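Local coordinates for macro domain-containing protein (Thermosipho africanus, PDB 7OMU) that belongs to the macro domain proteins and holds adenosine-5-diphosphoribose in a pocket of its macro domain, at residues A[243-248]-A[352-357]; A[284-289]-A[314-319]. The protein carries 1 engineered substitution. All blocks are in the same frame, centred on the assembly; numbering follows the deposited sequence.

Interaction 1: residues A[243-248]-A[352-357]; sequences TVSVNT and AVPALG. With APR (adenosine-5-diphosphoribose), chain C.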
ATOM      1  N   THR A 243       7.005  12.159   8.096  1.00 82.62           N
ATOM      2  CA  THR A 243       6.684  13.566   8.422  1.00 84.10           C
ATOM      3  C   THR A 243       5.224  13.820   8.052  1.00 84.71           C
ATOM      4  O   THR A 243       4.750  13.245   7.067  1.00 86.80           O
ATOM      5  CB  THR A 243       7.669  14.508   7.727  1.00 84.61           C
ATOM      6  OG1 THR A 243       8.967  13.937   7.894  1.00 85.00           O
ATOM      7  CG2 THR A 243       7.640  15.907   8.290  1.00 86.30           C
ATOM      8  N   VAL A 244       4.532  14.624   8.850  1.00 87.00           N
ATOM      9  CA  VAL A 244       3.074  14.879   8.716  1.00 88.32           C
ATOM     10  C   VAL A 244       2.867  16.383   8.861  1.00 89.81           C
ATOM     11  O   VAL A 244       3.165  16.914   9.948  1.00 86.29           O
ATOM     12  CB  VAL A 244       2.286  14.086   9.775  1.00 91.80           C
ATOM     13  CG1 VAL A 244       0.800  14.418   9.745  1.00 95.29           C
ATOM     14  CG2 VAL A 244       2.505  12.590   9.629  1.00 90.06           C
ATOM     15  N   SER A 245       2.408  17.037   7.791  1.00 94.08           N
ATOM     16  CA  SER A 245       2.076  18.483   7.782  1.00 97.09           C
ATOM     17  C   SER A 245       0.898  18.694   8.732  1.00 97.01           C
ATOM     18  O   SER A 245      -0.105  17.986   8.565  1.00 95.20           O
ATOM     19  CB  SER A 245       1.764  18.972   6.393  1.00100.18           C
ATOM     20  OG  SER A 245       2.297  18.090   5.417  1.00104.13           O
ATOM     21  N   VAL A 246       1.051  19.593   9.707  1.00100.15           N
ATOM     22  CA  VAL A 246       0.012  19.940  10.721  1.00102.72           C
ATOM     23  C   VAL A 246      -0.064  21.467  10.853  1.00107.64           C
ATOM     24  O   VAL A 246       0.798  22.171  10.281  1.00107.24           O
ATOM     25  CB  VAL A 246       0.298  19.269  12.080  1.00101.48           C
ATOM     26  CG1 VAL A 246       0.245  17.755  11.975  1.00100.81           C
ATOM     27  CG2 VAL A 246       1.622  19.709  12.679  1.00101.94           C
ATOM     28  N   ASN A 247      -1.070  21.942  11.588  1.00112.75           N
ATOM     29  CA  ASN A 247      -1.289  23.369  11.946  1.00116.16           C
ATOM     30  C   ASN A 247      -0.984  23.531  13.439  1.00118.39           C
ATOM     31  O   ASN A 247      -0.590  22.533  14.057  1.00116.58           O
ATOM     32  CB  ASN A 247      -2.715  23.804  11.611  1.00118.84           C
ATOM     33  CG  ASN A 247      -3.755  22.932  12.281  1.00122.26           C
ATOM     34  OD1 ASN A 247      -3.841  22.890  13.505  1.00124.98           O
ATOM     35  ND2 ASN A 247      -4.525  22.204  11.491  1.00124.32           N
ATOM     36  N   THR A 248      -1.165  24.733  13.991  1.00123.49           N
ATOM     37  CA  THR A 248      -0.978  25.038  15.435  1.00129.05           C
ATOM     38  C   THR A 248      -2.333  25.430  16.043  1.00133.43           C
ATOM     39  O   THR A 248      -2.441  26.537  16.587  1.00138.56           O
ATOM     40  CB  THR A 248       0.113  26.098  15.626  1.00132.76           C
ATOM     41  OG1 THR A 248       1.139  25.847  14.665  1.00130.18           O
ATOM     42  CG2 THR A 248       0.700  26.095  17.023  1.00135.86           C
ATOM     43  N   ALA A 352      10.848  10.240   5.359  1.00 79.20           N
ATOM     44  CA  ALA A 352       9.867  10.576   4.306  1.00 77.90           C
ATOM     45  C   ALA A 352       9.177  11.883   4.703  1.00 78.48           C
ATOM     46  O   ALA A 352       8.501  11.901   5.742  1.00 81.98           O
ATOM     47  CB  ALA A 352       8.871   9.454   4.132  1.00 76.14           C
ATOM     48  N   VAL A 353       9.374  12.946   3.924  1.00 78.38           N
ATOM     49  CA  VAL A 353       8.627  14.228   4.071  1.00 78.21           C
ATOM     50  C   VAL A 353       7.698  14.356   2.868  1.00 77.27           C
ATOM     51  O   VAL A 353       8.098  14.072   1.738  1.00 77.62           O
ATOM     52  CB  VAL A 353       9.568  15.442   4.206  1.00 79.56           C
ATOM     53  CG1 VAL A 353      10.580  15.265   5.330  1.00 80.11           C
ATOM     54  CG2 VAL A 353      10.301  15.745   2.915  1.00 82.84           C
ATOM     55  N   PRO A 354       6.424  14.763   3.067  1.00 77.42           N
ATOM     56  CA  PRO A 354       5.550  15.113   1.954  1.00 77.00           C
ATOM     57  C   PRO A 354       5.890  16.528   1.486  1.00 78.39           C
ATOM     58  O   PRO A 354       6.463  17.263   2.257  1.00 81.75           O
ATOM     59  CB  PRO A 354       4.155  15.057   2.582  1.00 76.44           C
ATOM     60  CG  PRO A 354       4.391  15.495   4.005  1.00 77.03           C
ATOM     61  CD  PRO A 354       5.754  14.934   4.365  1.00 78.18           C
ATOM     62  N   ALA A 355       5.539  16.866   0.249  1.00 82.57           N
ATOM     63  CA  ALA A 355       5.600  18.251  -0.272  1.00 85.18           C
ATOM     64  C   ALA A 355       4.867  19.167   0.716  1.00 83.10           C
ATOM     65  O   ALA A 355       3.644  19.027   0.850  1.00 84.92           O
ATOM     66  CB  ALA A 355       4.999  18.298  -1.656  1.00 86.60           C
ATOM     67  N   LEU A 356       5.595  20.039   1.411  1.00 84.35           N
ATOM     68  CA  LEU A 356       5.061  20.833   2.551  1.00 88.15           C
ATOM     69  C   LEU A 356       4.242  22.016   2.019  1.00 92.61           C
ATOM     70  O   LEU A 356       4.735  22.729   1.131  1.00 94.40           O
ATOM     71  CB  LEU A 356       6.232  21.290   3.423  1.00 85.10           C
ATOM     72  CG  LEU A 356       7.032  20.149   4.047  1.00 83.01           C
ATOM     73  CD1 LEU A 356       8.386  20.623   4.529  1.00 84.61           C
ATOM     74  CD2 LEU A 356       6.255  19.503   5.179  1.00 82.26           C
ATOM     75  N   GLY A 357       3.014  22.173   2.515  1.00 99.34           N
ATOM     76  CA  GLY A 357       2.097  23.270   2.150  1.00105.60           C
ATOM     77  C   GLY A 357       1.661  23.234   0.692  1.00108.00           C
ATOM     78  O   GLY A 357       1.086  24.237   0.236  1.00109.53           O
TER
HETATM   79  N1  APR C 501       1.775  10.107   0.145  1.00153.55           N
HETATM   80  C2  APR C 501       2.401  11.180  -0.357  1.00156.07           C
HETATM   81  N3  APR C 501       1.953  12.426  -0.506  1.00158.37           N
HETATM   82  C4  APR C 501       0.688  12.528  -0.064  1.00159.74           C
HETATM   83  C5  APR C 501      -0.087  11.520   0.472  1.00157.70           C
HETATM   84  C6  APR C 501       0.499  10.242   0.578  1.00153.78           C
HETATM   85  N6  APR C 501      -0.127   9.177   1.072  1.00150.93           N
HETATM   86  N7  APR C 501      -1.342  12.010   0.813  1.00156.32           N
HETATM   87  C8  APR C 501      -1.305  13.281   0.485  1.00156.74           C
HETATM   88  N9  APR C 501      -0.093  13.652  -0.059  1.00160.31           N
HETATM   89  C1' APR C 501       0.313  14.975  -0.538  1.00162.39           C
HETATM   90  C2' APR C 501      -0.833  15.817  -1.096  1.00162.49           C
HETATM   91  O2' APR C 501      -0.961  15.637  -2.490  1.00157.04           O
HETATM   92  C3' APR C 501      -0.437  17.253  -0.724  1.00165.79           C
HETATM   93  O3' APR C 501      -0.030  17.981  -1.875  1.00163.40           O
HETATM   94  O4' APR C 501       0.835  15.691   0.554  1.00164.77           O
HETATM   95  C4' APR C 501       0.709  17.110   0.292  1.00170.50           C
HETATM   96  C5' APR C 501       0.536  17.851   1.600  1.00178.70           C
HETATM   97  O5' APR C 501      -0.646  17.364   2.307  1.00187.30           O
HETATM   98  PA  APR C 501      -1.592  18.351   3.164  1.00191.21           P
HETATM   99  O1A APR C 501      -2.144  17.608   4.337  1.00187.58           O
HETATM  100  O2A APR C 501      -2.569  19.021   2.254  1.00186.58           O
HETATM  101  O3A APR C 501      -0.547  19.446   3.711  1.00190.68           O
HETATM  102  PB  APR C 501      -0.534  21.052   3.810  1.00184.84           P
HETATM  103  O1B APR C 501      -0.752  21.607   2.442  1.00180.74           O
HETATM  104  O2B APR C 501       0.694  21.478   4.546  1.00186.58           O
HETATM  105  O5D APR C 501      -1.833  21.335   4.720  1.00185.84           O
HETATM  106  C5D APR C 501      -1.734  21.272   6.172  1.00184.61           C
HETATM  107  O4D APR C 501      -3.949  20.342   6.413  1.00183.83           O
HETATM  108  O1D APR C 501      -2.983  18.306   6.893  1.00180.73           O
HETATM  109  C1D APR C 501      -3.802  19.301   7.387  1.00180.63           C
HETATM  110  O2D APR C 501      -3.790  19.639   9.850  1.00168.04           O
HETATM  111  C2D APR C 501      -3.157  19.948   8.623  1.00178.91           C
HETATM  112  O3D APR C 501      -4.352  22.084   8.769  1.00183.48           O
HETATM  113  C3D APR C 501      -3.164  21.445   8.320  1.00181.32           C
HETATM  114  C4D APR C 501      -3.102  21.448   6.789  1.00183.42           C
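With chi1 at -44°, T243 sets OG1 anti to its own carbonyl carbon and beside its backbone N, which brings OG1 to the carbonyl oxygen of A352 that the backbone N already meets. The backbone N donates to that oxygen at 2.8 Å, almost in line with the carbonyl bond. OG1 adds a second bond at 3.0 Å to A352 O, coming from above the carbonyl plane and 43° out of it. V353 places CG1 in the same way, anti to its carbonyl carbon; the two side chains lie side by side and point the same way, and this methyl lies against OG1.

Two residues further, at P354, the pairing changes, because proline has no N-H to return to T243. Its ring carbon CD instead faces T243 O at 3.3 Å, while CG lies 3.6 Å from S245 OG. Strands 241-246 and 351-354 are parallel neighbours in the mixed macro domain sheet, and the chains diverge as 352-357 leaves its strand, the CA atoms of S245 and L356 being 6.5 Å apart. L356 still turns CD2 toward S245 OG, and V353 packs on M372 and L376 of helix 365-376.

Adenosine-5-diphosphoribose lies across these strand ends. Its diphosphate comes against CB of S245, and G357 N gives a weak bond of 3.2 Å to O2B. P354 CB and A355 O border the adenosine-side ribose at O4' and C5' respectively. At the other end of the ligand N247 ND2 donates to O3D at 2.7 Å, in a nearly straight bond. The N247 amide has further partners, OD1 accepting from V249 N and ND2 also donating to V251 O, which would fix its rotation beside the distal ribose. O1D of that sugar makes a weak bond to S245 O.

Interaction 2: residues A[284-289]-A[314-319]; sequences KPYLYK and FLLFPT. With APR (adenosine-5-diphosphoribose), chain C.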
ATOM      1  N   LYS A 284       8.650  24.661  15.048  1.00115.35           N
ATOM      2  CA  LYS A 284       9.280  23.716  16.010  1.00114.58           C
ATOM      3  C   LYS A 284       8.623  22.348  15.849  1.00109.84           C
ATOM      4  O   LYS A 284       7.642  22.047  16.526  1.00106.93           O
ATOM      5  CB  LYS A 284       9.141  24.253  17.436  1.00120.52           C
ATOM      6  CG  LYS A 284       9.908  23.477  18.497  1.00123.57           C
ATOM      7  CD  LYS A 284       9.628  23.971  19.899  1.00128.05           C
ATOM      8  CE  LYS A 284       9.957  22.953  20.970  1.00131.00           C
ATOM      9  NZ  LYS A 284       9.300  23.287  22.258  1.00131.59           N
ATOM     10  N   PRO A 285       9.128  21.494  14.928  1.00105.48           N
ATOM     11  CA  PRO A 285       8.600  20.142  14.740  1.00100.59           C
ATOM     12  C   PRO A 285       8.754  19.261  15.989  1.00 98.81           C
ATOM     13  O   PRO A 285       9.781  19.357  16.648  1.00 99.47           O
ATOM     14  CB  PRO A 285       9.446  19.555  13.598  1.00 99.72           C
ATOM     15  CG  PRO A 285      10.048  20.753  12.903  1.00101.66           C
ATOM     16  CD  PRO A 285      10.215  21.795  13.988  1.00105.40           C
ATOM     17  N   TYR A 286       7.741  18.434  16.272  1.00 93.76           N
ATOM     18  CA  TYR A 286       7.729  17.434  17.372  1.00 92.37           C
ATOM     19  C   TYR A 286       7.885  16.036  16.765  1.00 91.04           C
ATOM     20  O   TYR A 286       7.079  15.686  15.885  1.00 91.09           O
ATOM     21  CB  TYR A 286       6.444  17.533  18.198  1.00 90.47           C
ATOM     22  CG  TYR A 286       6.381  16.585  19.370  1.00 90.70           C
ATOM     23  CD1 TYR A 286       6.898  16.936  20.606  1.00 93.49           C
ATOM     24  CD2 TYR A 286       5.807  15.332  19.245  1.00 90.00           C
ATOM     25  CE1 TYR A 286       6.836  16.075  21.692  1.00 94.58           C
ATOM     26  CE2 TYR A 286       5.743  14.454  20.317  1.00 91.49           C
ATOM     27  CZ  TYR A 286       6.256  14.828  21.547  1.00 93.58           C
ATOM     28  OH  TYR A 286       6.196  13.974  22.608  1.00 93.16           O
ATOM     29  N   LEU A 287       8.885  15.276  17.229  1.00 90.38           N
ATOM     30  CA  LEU A 287       9.130  13.871  16.819  1.00 88.79           C
ATOM     31  C   LEU A 287       8.462  12.923  17.821  1.00 88.54           C
ATOM     32  O   LEU A 287       8.866  12.920  18.994  1.00 93.13           O
ATOM     33  CB  LEU A 287      10.637  13.613  16.743  1.00 89.58           C
ATOM     34  CG  LEU A 287      11.030  12.185  16.360  1.00 89.46           C
ATOM     35  CD1 LEU A 287      10.619  11.873  14.932  1.00 87.59           C
ATOM     36  CD2 LEU A 287      12.522  11.980  16.532  1.00 91.86           C
ATOM     37  N   TYR A 288       7.480  12.150  17.355  1.00 86.16           N
ATOM     38  CA  TYR A 288       6.800  11.064  18.108  1.00 86.58           C
ATOM     39  C   TYR A 288       7.565   9.765  17.858  1.00 87.09           C
ATOM     40  O   TYR A 288       7.490   9.250  16.733  1.00 85.19           O
ATOM     41  CB  TYR A 288       5.339  10.955  17.662  1.00 83.55           C
ATOM     42  CG  TYR A 288       4.499   9.890  18.325  1.00 81.36           C
ATOM     43  CD1 TYR A 288       4.805   9.376  19.573  1.00 81.90           C
ATOM     44  CD2 TYR A 288       3.345   9.436  17.710  1.00 79.78           C
ATOM     45  CE1 TYR A 288       4.008   8.414  20.170  1.00 82.71           C
ATOM     46  CE2 TYR A 288       2.533   8.479  18.295  1.00 78.68           C
ATOM     47  CZ  TYR A 288       2.864   7.965  19.534  1.00 80.49           C
ATOM     48  OH  TYR A 288       2.064   7.025  20.121  1.00 80.25           O
ATOM     49  N   LYS A 289       8.295   9.276  18.865  1.00 89.65           N
ATOM     50  CA  LYS A 289       9.076   8.016  18.782  1.00 90.72           C
ATOM     51  C   LYS A 289       8.147   6.846  19.124  1.00 91.81           C
ATOM     52  O   LYS A 289       8.355   6.197  20.156  1.00 96.22           O
ATOM     53  CB  LYS A 289      10.317   8.109  19.672  1.00 92.37           C
ATOM     54  CG  LYS A 289      11.334   9.145  19.215  1.00 93.02           C
ATOM     55  CD  LYS A 289      12.605   9.145  20.024  1.00 96.67           C
ATOM     56  CE  LYS A 289      13.519  10.302  19.690  1.00 98.72           C
ATOM     57  NZ  LYS A 289      14.669  10.366  20.623  1.00103.73           N
ATOM     58  N   PHE A 314       6.794   9.182  13.826  1.00 79.10           N
ATOM     59  CA  PHE A 314       6.036  10.256  13.140  1.00 78.09           C
ATOM     60  C   PHE A 314       6.614  11.605  13.558  1.00 78.72           C
ATOM     61  O   PHE A 314       6.671  11.874  14.768  1.00 80.18           O
ATOM     62  CB  PHE A 314       4.546  10.174  13.478  1.00 77.84           C
ATOM     63  CG  PHE A 314       3.824   9.054  12.781  1.00 75.19           C
ATOM     64  CD1 PHE A 314       3.929   7.752  13.237  1.00 73.84           C
ATOM     65  CD2 PHE A 314       3.059   9.305  11.656  1.00 75.30           C
ATOM     66  CE1 PHE A 314       3.261   6.723  12.593  1.00 74.02           C
ATOM     67  CE2 PHE A 314       2.396   8.272  11.011  1.00 76.45           C
ATOM     68  CZ  PHE A 314       2.493   6.981  11.480  1.00 74.87           C
ATOM     69  N   LEU A 315       7.046  12.404  12.581  1.00 78.72           N
ATOM     70  CA  LEU A 315       7.514  13.795  12.782  1.00 78.99           C
ATOM     71  C   LEU A 315       6.342  14.726  12.476  1.00 78.60           C
ATOM     72  O   LEU A 315       5.871  14.711  11.335  1.00 78.85           O
ATOM     73  CB  LEU A 315       8.706  14.076  11.865  1.00 79.52           C
ATOM     74  CG  LEU A 315       9.344  15.457  12.019  1.00 81.22           C
ATOM     75  CD1 LEU A 315       9.937  15.627  13.410  1.00 83.14           C
ATOM     76  CD2 LEU A 315      10.412  15.688  10.961  1.00 81.53           C
ATOM     77  N   LEU A 316       5.872  15.466  13.479  1.00 80.43           N
ATOM     78  CA  LEU A 316       4.811  16.494  13.330  1.00 79.79           C
ATOM     79  C   LEU A 316       5.478  17.813  12.937  1.00 79.35           C
ATOM     80  O   LEU A 316       6.225  18.372  13.756  1.00 79.35           O
ATOM     81  CB  LEU A 316       4.021  16.593  14.637  1.00 80.64           C
ATOM     82  CG  LEU A 316       3.399  15.275  15.099  1.00 81.28           C
ATOM     83  CD1 LEU A 316       2.761  15.424  16.468  1.00 83.43           C
ATOM     84  CD2 LEU A 316       2.385  14.766  14.085  1.00 80.56           C
ATOM     85  N   PHE A 317       5.222  18.261  11.709  1.00 79.98           N
ATOM     86  CA  PHE A 317       5.875  19.419  11.055  1.00 82.35           C
ATOM     87  C   PHE A 317       4.842  20.516  10.827  1.00 85.01           C
ATOM     88  O   PHE A 317       4.079  20.457   9.869  1.00 84.35           O
ATOM     89  CB  PHE A 317       6.494  18.966   9.734  1.00 81.46           C
ATOM     90  CG  PHE A 317       7.446  19.950   9.112  1.00 82.22           C
ATOM     91  CD1 PHE A 317       7.003  21.186   8.674  1.00 83.50           C
ATOM     92  CD2 PHE A 317       8.784  19.632   8.957  1.00 82.70           C
ATOM     93  CE1 PHE A 317       7.879  22.089   8.097  1.00 84.60           C
ATOM     94  CE2 PHE A 317       9.660  20.533   8.375  1.00 84.39           C
ATOM     95  CZ  PHE A 317       9.206  21.760   7.950  1.00 85.46           C
ATOM     96  N   PRO A 318       4.781  21.557  11.684  1.00 91.30           N
ATOM     97  CA  PRO A 318       3.827  22.646  11.487  1.00 93.79           C
ATOM     98  C   PRO A 318       4.186  23.513  10.270  1.00 97.34           C
ATOM     99  O   PRO A 318       5.265  24.093  10.261  1.00 96.93           O
ATOM    100  CB  PRO A 318       3.926  23.446  12.793  1.00 96.39           C
ATOM    101  CG  PRO A 318       5.330  23.172  13.296  1.00 97.31           C
ATOM    102  CD  PRO A 318       5.622  21.747  12.877  1.00 95.15           C
ATOM    103  N   THR A 319       3.282  23.571   9.285  1.00100.75           N
ATOM    104  CA  THR A 319       3.426  24.337   8.016  1.00103.62           C
ATOM    105  C   THR A 319       2.517  25.572   8.017  1.00109.08           C
ATOM    106  O   THR A 319       2.508  26.269   6.987  1.00114.38           O
ATOM    107  CB  THR A 319       3.070  23.482   6.793  1.00103.22           C
ATOM    108  OG1 THR A 319       1.674  23.184   6.857  1.00104.55           O
ATOM    109  CG2 THR A 319       3.857  22.195   6.708  1.00102.78           C
TER
HETATM  110  N1  APR C 501       1.775  10.107   0.145  1.00153.55           N
HETATM  111  C2  APR C 501       2.401  11.180  -0.357  1.00156.07           C
HETATM  112  N3  APR C 501       1.953  12.426  -0.506  1.00158.37           N
HETATM  113  C4  APR C 501       0.688  12.528  -0.064  1.00159.74           C
HETATM  114  C5  APR C 501      -0.087  11.520   0.472  1.00157.70           C
HETATM  115  C6  APR C 501       0.499  10.242   0.578  1.00153.78           C
HETATM  116  N6  APR C 501      -0.127   9.177   1.072  1.00150.93           N
HETATM  117  N7  APR C 501      -1.342  12.010   0.813  1.00156.32           N
HETATM  118  C8  APR C 501      -1.305  13.281   0.485  1.00156.74           C
HETATM  119  N9  APR C 501      -0.093  13.652  -0.059  1.00160.31           N
HETATM  120  C1' APR C 501       0.313  14.975  -0.538  1.00162.39           C
HETATM  121  C2' APR C 501      -0.833  15.817  -1.096  1.00162.49           C
HETATM  122  O2' APR C 501      -0.961  15.637  -2.490  1.00157.04           O
HETATM  123  C3' APR C 501      -0.437  17.253  -0.724  1.00165.79           C
HETATM  124  O3' APR C 501      -0.030  17.981  -1.875  1.00163.40           O
HETATM  125  O4' APR C 501       0.835  15.691   0.554  1.00164.77           O
HETATM  126  C4' APR C 501       0.709  17.110   0.292  1.00170.50           C
HETATM  127  C5' APR C 501       0.536  17.851   1.600  1.00178.70           C
HETATM  128  O5' APR C 501      -0.646  17.364   2.307  1.00187.30           O
HETATM  129  PA  APR C 501      -1.592  18.351   3.164  1.00191.21           P
HETATM  130  O1A APR C 501      -2.144  17.608   4.337  1.00187.58           O
HETATM  131  O2A APR C 501      -2.569  19.021   2.254  1.00186.58           O
HETATM  132  O3A APR C 501      -0.547  19.446   3.711  1.00190.68           O
HETATM  133  PB  APR C 501      -0.534  21.052   3.810  1.00184.84           P
HETATM  134  O1B APR C 501      -0.752  21.607   2.442  1.00180.74           O
HETATM  135  O2B APR C 501       0.694  21.478   4.546  1.00186.58           O
HETATM  136  O5D APR C 501      -1.833  21.335   4.720  1.00185.84           O
HETATM  137  C5D APR C 501      -1.734  21.272   6.172  1.00184.61           C
HETATM  138  O4D APR C 501      -3.949  20.342   6.413  1.00183.83           O
HETATM  139  O1D APR C 501      -2.983  18.306   6.893  1.00180.73           O
HETATM  140  C1D APR C 501      -3.802  19.301   7.387  1.00180.63           C
HETATM  141  O2D APR C 501      -3.790  19.639   9.850  1.00168.04           O
HETATM  142  C2D APR C 501      -3.157  19.948   8.623  1.00178.91           C
HETATM  143  O3D APR C 501      -4.352  22.084   8.769  1.00183.48           O
HETATM  144  C3D APR C 501      -3.164  21.445   8.320  1.00181.32           C
HETATM  145  C4D APR C 501      -3.102  21.448   6.789  1.00183.42           C
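Strands 286-288 and 314-318 run antiparallel, their axes 4.6 Å apart at closest and their directions 158° apart. Y286 and L316 form one hydrogen-bonded pair, with Y286 N to L316 O at 2.9 Å and L316 N to Y286 O in return. Y288 and F314 make the next, through Y288 N to F314 O and F314 N to Y288 O, while L287 and L315 between them are a non-hydrogen-bonded pair. Just before the first pair, P285 extends the match with a CA-H...O contact from its CA to L316 O at 3.1 Å.

Side chains alternate between the two faces. On one, Y286 and L316 lie side by side, CD2 of the tyrosine 4.1 Å from CD1 of the leucine, and the CB atoms of Y288 and F314 meet. On the other, L287 and L315 cross at about a right angle. L315 has CG anti to its backbone N (chi1 -177°), and chi2 of 63° then sets CD1, which comes to 4.0 Å from L287 CB and equally near P285 CB.

This is the three-layer alpha/beta/alpha plan of the macro domain, seen at the margin of its sheet, where 286-288 is an outermost strand. Helix 265-275 packs on the tyrosine face through V267, V270 and F271, and helix 329-346 meets P285, L287 and L315 with W338, I339 and E346. The phenol of Y288 leads away from the partner strand and hydrogen-bonds to D266.

At the other end of the contact the ring of P285 touches two side chains, CG near CD2 of F317 and CB near CD of P318. One residue beyond, T319 has left the strand pair for the ligand: its OG1 lies 3.0 Å from O2B of adenosine-5-diphosphoribose.

Strands 241-246 and 313-318 are neighbours, joining both contacts into one sheet: V244 N meets L315 O and V246 O meets T319 N at hydrogen-bonding distance, while F317 packs on T243 and L356. Interaction 1 lies inside the sheet, all its touching residues buried; interaction 2 closes one margin, where Y286, L287 and Y288 are partly exposed. Their chemistry follows. The inner parallel pair shares few bonds and parts toward the ligand, whereas the outer antiparallel pair is regularly bonded and largely apolar in its side chains. Both reach O2B of adenosine-5-diphosphoribose, interaction 1 through G357 and S245, interaction 2 through T319 alone.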